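Local coordinates for oxidoreductase, 2OG-Fe oxygenase family protein, putative, expressed (Oryza sativa subsp. japonica, PDB 5XOI) that probably acts as an iron(II)- and 2-oxoglutarate-dependent dioxygenase of the AlkB family, this chain being its oxygenase domain, at residues N211-T214 / D215-L219. Sequence-based numbering, arbitrary orientation.
Sequences NWLT and DEAKL
Leu213 and Ala217, one turn apart, form the tight side of this short helix. Leu213, branched and apolar, suits its buried place: CG lies anti to the backbone N (chi1 -179°), and the second torsion turns CD1 to within 3.9 Å of CB of Ala217. A methyl suits position 217, where the helix lies close against helix 22-37 and meets Ile29. CD2 of Leu213 makes a looser contact with CD1 of Leu219. The indole of Trp212 has CB of Leu213 over one face, toward the rim, and is broad enough to stack with the ring of His22. Glu216, its carboxylate carbon at the indole edge, is long enough for OE1 to hydrogen-bond NE2 of His22, so both side chains tie this turn to helix 22-37.

The solvent side is looser. Asn211 and Asp215, polar residues suited to an exposed face, are bonded through their main chains, but their amide and carboxylate planes lie 70° apart. OD1 of Asn211 and OD2 of Asp215, both acceptors, make no hydrogen bond with each other, and ND2 of Asn211 stays 3.8 Å from both carboxylate oxygens of Asp215.

Backbone bonds carry the turns: Glu216 N reaches Trp212 O at 2.8 Å and Ala217 N reaches Leu213 O at 2.9 Å. Exposed Lys218 has positive phi (51°), and its long, flexible chain curls back until NZ donates to Asp215 O at 2.8 Å. With Leu219 N bonded to Thr214 O at 3.2 Å, a 6→1 link, this is a Schellman-like C-cap, leading toward strand 223-229 of the double-stranded beta-helix, whose Arg223 belongs to the 2-oxoglutarate site, empty of cosubstrate in this chain.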
# COMPACT_ATOMS: atom_id res chain seq x y z
N ASN A 211 -5.96 -19.29 7.10
CA ASN A 211 -5.28 -20.58 6.99
C ASN A 211 -5.11 -21.00 5.53
O ASN A 211 -4.06 -21.52 5.15
CB ASN A 211 -6.05 -21.65 7.76
CG ASN A 211 -5.39 -23.01 7.68
OD1 ASN A 211 -5.95 -23.96 7.12
ND2 ASN A 211 -4.20 -23.12 8.25
N TRP A 212 -6.14 -20.80 4.71
CA TRP A 212 -6.04 -21.22 3.31
C TRP A 212 -4.92 -20.48 2.59
O TRP A 212 -4.24 -21.06 1.74
CB TRP A 212 -7.38 -21.02 2.60
CG TRP A 212 -7.83 -19.60 2.54
CD1 TRP A 212 -8.68 -18.97 3.39
CD2 TRP A 212 -7.46 -18.63 1.55
NE1 TRP A 212 -8.86 -17.66 3.01
CE2 TRP A 212 -8.13 -17.43 1.88
CE3 TRP A 212 -6.64 -18.65 0.42
CZ2 TRP A 212 -7.98 -16.26 1.13
CZ3 TRP A 212 -6.50 -17.50 -0.33
CH2 TRP A 212 -7.17 -16.32 0.03
N LEU A 213 -4.71 -19.21 2.92
CA LEU A 213 -3.65 -18.45 2.25
C LEU A 213 -2.27 -18.89 2.73
O LEU A 213 -1.35 -19.08 1.92
CB LEU A 213 -3.86 -16.96 2.49
CG LEU A 213 -2.82 -16.06 1.80
CD1 LEU A 213 -2.85 -16.31 0.30
CD2 LEU A 213 -3.07 -14.59 2.14
N THR A 214 -2.11 -19.05 4.05
CA THR A 214 -0.84 -19.55 4.57
C THR A 214 -0.50 -20.89 3.95
O THR A 214 0.66 -21.14 3.58
CB THR A 214 -0.93 -19.68 6.09
OG1 THR A 214 -1.15 -18.39 6.66
CG2 THR A 214 0.35 -20.28 6.65
N ASP A 215 -1.51 -21.75 3.78
CA ASP A 215 -1.30 -23.11 3.28
C ASP A 215 -1.04 -23.12 1.78
O ASP A 215 -0.11 -23.79 1.30
CB ASP A 215 -2.52 -23.98 3.59
CG ASP A 215 -2.48 -24.58 4.98
OD1 ASP A 215 -1.57 -24.24 5.77
OD2 ASP A 215 -3.38 -25.38 5.30
N GLU A 216 -1.87 -22.42 1.00
CA GLU A 216 -1.74 -22.51 -0.45
C GLU A 216 -0.54 -21.71 -0.95
O GLU A 216 0.15 -22.15 -1.87
CB GLU A 216 -3.03 -22.04 -1.12
CG GLU A 216 -4.22 -22.94 -0.82
CD GLU A 216 -5.48 -22.50 -1.54
OE1 GLU A 216 -5.36 -21.78 -2.55
OE2 GLU A 216 -6.58 -22.89 -1.08
N ALA A 217 -0.28 -20.54 -0.36
CA ALA A 217 0.81 -19.68 -0.80
C ALA A 217 2.11 -19.92 -0.04
O ALA A 217 3.12 -19.31 -0.38
CB ALA A 217 0.41 -18.20 -0.65
N LYS A 218 2.10 -20.81 0.95
CA LYS A 218 3.27 -21.05 1.81
C LYS A 218 3.81 -19.74 2.37
O LYS A 218 5.01 -19.43 2.29
CB LYS A 218 4.36 -21.83 1.06
CG LYS A 218 3.93 -23.22 0.59
CD LYS A 218 3.27 -24.01 1.71
CE LYS A 218 2.63 -25.30 1.20
NZ LYS A 218 1.57 -25.81 2.13
N LEU A 219 2.91 -18.96 2.96
CA LEU A 219 3.23 -17.63 3.47
C LEU A 219 3.90 -17.72 4.83
O LEU A 219 3.39 -18.37 5.74
CB LEU A 219 1.96 -16.79 3.58
CG LEU A 219 1.93 -15.32 3.16
CD1 LEU A 219 0.97 -14.59 4.08
CD2 LEU A 219 3.30 -14.67 3.17